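Local coordinates for twitching motility protein PilT (Aquifex aeolicus, PDB 2EYU), which probably hydrolyses ATP, as a P-loop motor of the secretion ATPase family, to drive retraction of the type IV pilus in twitching motility, at residues M219-K228 against A240-I251. The protein carries 1 engineered substitution. Residues are numbered along the deposited sequence; the frame is centred on the assembly and turned at random.
Sequences MNQTLYKLYK and ASPDPKELERMI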
loop_
_atom_site.group_PDB
_atom_site.type_symbol
_atom_site.label_atom_id
_atom_site.label_comp_id
_atom_site.label_asym_id
_atom_site.label_seq_id
_atom_site.Cartn_x
_atom_site.Cartn_y
_atom_site.Cartn_z
HETATM N N MSE A 219 1.669 3.107 -12.721
HETATM C CA MSE A 219 0.245 2.987 -13.054
HETATM C C MSE A 219 0.021 3.080 -14.554
HETATM O O MSE A 219 -0.705 2.271 -15.144
HETATM C CB MSE A 219 -0.446 4.111 -12.288
HETATM C CG MSE A 219 -1.901 4.370 -12.613
HETATM SE SE MSE A 219 -3.016 2.931 -11.999
HETATM C CE MSE A 219 -3.066 3.592 -10.187
ATOM N N ASN A 220 0.658 4.077 -15.168
ATOM C CA ASN A 220 0.604 4.340 -16.605
ATOM C C ASN A 220 0.989 3.109 -17.397
ATOM O O ASN A 220 0.443 2.782 -18.456
ATOM C CB ASN A 220 1.524 5.506 -16.949
ATOM C CG ASN A 220 0.837 6.850 -17.000
ATOM O OD1 ASN A 220 1.469 7.897 -17.144
ATOM N ND2 ASN A 220 -0.478 6.832 -16.891
ATOM N N GLN A 221 1.966 2.359 -16.877
ATOM C CA GLN A 221 2.317 1.122 -17.579
ATOM C C GLN A 221 1.209 0.076 -17.482
ATOM O O GLN A 221 0.834 -0.605 -18.449
ATOM C CB GLN A 221 3.612 0.554 -17.016
ATOM C CG GLN A 221 4.832 1.470 -16.994
ATOM C CD GLN A 221 6.024 0.634 -16.531
ATOM O OE1 GLN A 221 6.566 0.819 -15.442
ATOM N NE2 GLN A 221 6.380 -0.316 -17.391
ATOM N N THR A 222 0.684 -0.066 -16.270
ATOM C CA THR A 222 -0.364 -1.036 -15.980
ATOM C C THR A 222 -1.629 -0.751 -16.792
ATOM O O THR A 222 -2.297 -1.667 -17.269
ATOM C CB THR A 222 -0.724 -1.061 -14.487
ATOM O OG1 THR A 222 0.401 -1.432 -13.676
ATOM C CG2 THR A 222 -1.793 -2.126 -14.266
ATOM N N LEU A 223 -1.977 0.520 -16.955
ATOM C CA LEU A 223 -3.040 0.927 -17.859
ATOM C C LEU A 223 -2.738 0.583 -19.308
ATOM O O LEU A 223 -3.541 0.092 -20.108
ATOM C CB LEU A 223 -3.249 2.447 -17.744
ATOM C CG LEU A 223 -3.731 2.924 -16.380
ATOM C CD1 LEU A 223 -3.570 4.432 -16.241
ATOM C CD2 LEU A 223 -5.171 2.484 -16.181
ATOM N N TYR A 224 -1.489 0.871 -19.675
ATOM C CA TYR A 224 -1.039 0.522 -21.020
ATOM C C TYR A 224 -1.231 -0.961 -21.278
ATOM O O TYR A 224 -1.866 -1.335 -22.278
ATOM C CB TYR A 224 0.405 0.963 -21.201
ATOM C CG TYR A 224 1.036 0.722 -22.553
ATOM C CD1 TYR A 224 0.315 0.845 -23.728
ATOM C CD2 TYR A 224 2.375 0.373 -22.645
ATOM C CE1 TYR A 224 0.916 0.621 -24.953
ATOM C CE2 TYR A 224 2.985 0.148 -23.864
ATOM C CZ TYR A 224 2.247 0.274 -25.019
ATOM O OH TYR A 224 2.841 0.052 -26.239
ATOM N N LYS A 225 -0.721 -1.840 -20.418
ATOM C CA LYS A 225 -0.876 -3.274 -20.701
ATOM C C LYS A 225 -2.319 -3.737 -20.611
ATOM O O LYS A 225 -2.750 -4.581 -21.403
ATOM C CB LYS A 225 0.009 -4.116 -19.787
ATOM C CG LYS A 225 0.426 -3.482 -18.475
ATOM C CD LYS A 225 0.953 -4.554 -17.525
ATOM C CE LYS A 225 -0.183 -5.427 -17.024
ATOM N NZ LYS A 225 -0.035 -6.855 -17.420
ATOM N N LEU A 226 -3.114 -3.219 -19.681
ATOM C CA LEU A 226 -4.531 -3.577 -19.663
ATOM C C LEU A 226 -5.229 -3.188 -20.963
ATOM O O LEU A 226 -6.051 -3.948 -21.479
ATOM C CB LEU A 226 -5.258 -2.899 -18.498
ATOM C CG LEU A 226 -4.748 -3.344 -17.119
ATOM C CD1 LEU A 226 -5.598 -2.793 -15.986
ATOM C CD2 LEU A 226 -4.661 -4.870 -17.039
ATOM N N TYR A 227 -4.896 -1.997 -21.454
ATOM C CA TYR A 227 -5.459 -1.508 -22.710
ATOM C C TYR A 227 -5.011 -2.407 -23.860
ATOM O O TYR A 227 -5.831 -2.749 -24.713
ATOM C CB TYR A 227 -5.079 -0.045 -22.983
ATOM C CG TYR A 227 -5.407 0.419 -24.391
ATOM C CD1 TYR A 227 -6.710 0.506 -24.857
ATOM C CD2 TYR A 227 -4.395 0.768 -25.278
ATOM C CE1 TYR A 227 -7.002 0.930 -26.148
ATOM C CE2 TYR A 227 -4.672 1.187 -26.562
ATOM C CZ TYR A 227 -5.976 1.267 -26.996
ATOM O OH TYR A 227 -6.246 1.689 -28.278
ATOM N N LYS A 228 -3.729 -2.752 -23.853
ATOM C CA LYS A 228 -3.096 -3.477 -24.945
ATOM C C LYS A 228 -3.587 -4.921 -24.968
ATOM O O LYS A 228 -3.321 -5.640 -25.923
ATOM C CB LYS A 228 -1.572 -3.444 -24.842
ATOM C CG LYS A 228 -0.918 -2.286 -25.568
ATOM C CD LYS A 228 -0.722 -2.591 -27.044
ATOM C CE LYS A 228 -1.041 -1.375 -27.896
ATOM N NZ LYS A 228 -0.111 -0.245 -27.632
ATOM N N ALA A 240 -7.999 7.603 -16.102
ATOM C CA ALA A 240 -7.504 7.126 -14.820
ATOM C C ALA A 240 -6.011 7.357 -14.628
ATOM O O ALA A 240 -5.467 7.275 -13.526
ATOM C CB ALA A 240 -7.827 5.636 -14.725
ATOM N N SER A 241 -5.298 7.641 -15.700
ATOM C CA SER A 241 -3.870 7.940 -15.664
ATOM C C SER A 241 -3.533 9.159 -14.823
ATOM O O SER A 241 -4.109 10.238 -14.967
ATOM C CB SER A 241 -3.368 8.157 -17.099
ATOM O OG SER A 241 -2.109 8.793 -17.126
ATOM N N PRO A 242 -2.555 9.027 -13.924
ATOM C CA PRO A 242 -2.087 10.173 -13.136
ATOM C C PRO A 242 -1.144 11.050 -13.954
ATOM O O PRO A 242 -0.536 11.989 -13.457
ATOM C CB PRO A 242 -1.316 9.521 -11.992
ATOM C CG PRO A 242 -0.860 8.207 -12.531
ATOM C CD PRO A 242 -1.825 7.793 -13.607
ATOM N N ASP A 243 -1.013 10.733 -15.238
ATOM C CA ASP A 243 -0.317 11.600 -16.174
ATOM C C ASP A 243 -0.616 11.153 -17.602
ATOM O O ASP A 243 0.092 10.381 -18.216
ATOM C CB ASP A 243 1.195 11.654 -15.968
ATOM C CG ASP A 243 1.697 13.038 -16.365
ATOM O OD1 ASP A 243 1.056 14.023 -15.934
ATOM O OD2 ASP A 243 2.701 13.111 -17.094
ATOM N N PRO A 244 -1.716 11.671 -18.128
ATOM C CA PRO A 244 -2.184 11.252 -19.454
ATOM C C PRO A 244 -1.121 11.463 -20.520
ATOM O O PRO A 244 -0.995 10.687 -21.466
ATOM C CB PRO A 244 -3.379 12.176 -19.656
ATOM C CG PRO A 244 -3.150 13.330 -18.739
ATOM C CD PRO A 244 -2.569 12.694 -17.503
ATOM N N LYS A 245 -0.310 12.517 -20.398
ATOM C CA LYS A 245 0.662 12.850 -21.436
ATOM C C LYS A 245 1.684 11.744 -21.681
ATOM O O LYS A 245 2.051 11.476 -22.832
ATOM C CB LYS A 245 1.396 14.141 -21.059
ATOM C CG LYS A 245 1.096 15.304 -21.990
ATOM C CD LYS A 245 -0.253 15.923 -21.664
ATOM C CE LYS A 245 -0.484 17.170 -22.505
ATOM N NZ LYS A 245 0.514 18.239 -22.180
ATOM N N GLU A 246 2.133 11.138 -20.588
ATOM C CA GLU A 246 3.012 9.977 -20.609
ATOM C C GLU A 246 2.316 8.770 -21.230
ATOM O O GLU A 246 2.911 8.045 -22.030
ATOM C CB GLU A 246 3.488 9.658 -19.187
ATOM C CG GLU A 246 4.763 8.853 -19.074
ATOM C CD GLU A 246 4.906 8.005 -17.832
ATOM O OE1 GLU A 246 5.742 7.070 -17.821
ATOM O OE2 GLU A 246 4.200 8.227 -16.829
ATOM N N LEU A 247 1.048 8.504 -20.924
ATOM C CA LEU A 247 0.394 7.351 -21.576
ATOM C C LEU A 247 0.225 7.615 -23.061
ATOM O O LEU A 247 0.375 6.735 -23.928
ATOM C CB LEU A 247 -0.935 7.048 -20.892
ATOM C CG LEU A 247 -1.729 5.800 -21.232
ATOM C CD1 LEU A 247 -0.876 4.535 -21.237
ATOM C CD2 LEU A 247 -2.897 5.593 -20.266
ATOM N N GLU A 248 -0.115 8.872 -23.395
ATOM C CA GLU A 248 -0.358 9.085 -24.832
ATOM C C GLU A 248 0.961 8.916 -25.573
ATOM O O GLU A 248 0.999 8.391 -26.678
ATOM C CB GLU A 248 -0.947 10.454 -25.115
ATOM C CG GLU A 248 0.043 11.604 -25.010
ATOM C CD GLU A 248 -0.532 12.900 -25.545
ATOM O OE1 GLU A 248 -1.769 12.961 -25.716
ATOM O OE2 GLU A 248 0.243 13.853 -25.788
ATOM N N ARG A 249 2.043 9.375 -24.926
ATOM C CA ARG A 249 3.357 9.186 -25.551
ATOM C C ARG A 249 3.619 7.694 -25.672
ATOM O O ARG A 249 4.264 7.189 -26.580
ATOM C CB ARG A 249 4.468 9.877 -24.768
ATOM C CG ARG A 249 4.660 11.344 -25.096
ATOM C CD ARG A 249 4.849 11.538 -26.588
ATOM N NE ARG A 249 3.658 11.936 -27.320
ATOM C CZ ARG A 249 3.028 11.190 -28.220
ATOM N NH1 ARG A 249 3.469 9.973 -28.518
ATOM N NH2 ARG A 249 1.949 11.662 -28.831
HETATM N N MSE A 250 3.108 6.937 -24.693
HETATM C CA MSE A 250 3.387 5.504 -24.772
HETATM C C MSE A 250 2.718 4.876 -25.996
HETATM O O MSE A 250 3.403 4.189 -26.756
HETATM C CB MSE A 250 2.918 4.804 -23.498
HETATM C CG MSE A 250 3.657 5.293 -22.257
HETATM SE SE MSE A 250 3.416 4.052 -20.790
HETATM C CE MSE A 250 3.631 5.453 -19.485
ATOM N N ILE A 251 1.428 5.138 -26.121
ATOM C CA ILE A 251 0.529 4.554 -27.095
ATOM C C ILE A 251 1.068 4.665 -28.520
ATOM O O ILE A 251 0.935 3.717 -29.295
ATOM C CB ILE A 251 -0.882 5.193 -27.050
ATOM C CG1 ILE A 251 -1.463 5.419 -25.664
ATOM C CG2 ILE A 251 -1.829 4.362 -27.909
ATOM C CD1 ILE A 251 -1.802 4.187 -24.853
#
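Asn220 of helix 219-228 reaches into the turn that leads from Ala240 into helix 244-251. Its side-chain amide sits among Ser241, Asp243 and Glu246. The methyl CE of selenomethionine Met250 packs on Asn220 CB at 3.3 Å. The Met250 chain is extended beyond CG, with chi2 at -164°, and this carries the methyl across to helix 219-228. Its selenium makes an oblique Met-aromatic contact, 5.0 Å from the centroid of the Tyr224 ring.

Leu247 bridges the two helices with its two methyls. Its CD1 meets Tyr224 CB at 3.8 Å, while CD2 meets Leu223 CB at 4.0 Å. The Tyr224 and Ile251 side chains run alongside one another, pointing opposite ways, and Ile251 CD1 approaches Tyr224 CD1 at 4.1 Å. At the other end, Pro242 CD packs on CG of selenomethionine Met219 at 3.6 Å. Leu223 CD1 touches Ser241 CA at 3.6 Å.

The helix axes cross at -42°, 9.7 Å apart at closest approach. Leu247 also touches Ala237 of helix 234-240, and Met219 and Leu223 rest on Ala181 of strand 179-185. Glu246 OE2 is hydrogen-bonded to Tyr204 OH, which helps place the carboxylate beside Asn220.

The contact packs the last helix, 244-251, against helix 219-228, which follows the edge strand 216-217 of the sheet in this P-loop-type domain. It is an apolar seam with a polar patch at the turn, where Asn220 and Ser241 are both buried. The polar groups of the turn and Glu246 lie near the Asn220 amide, and could offset the cost of burying it.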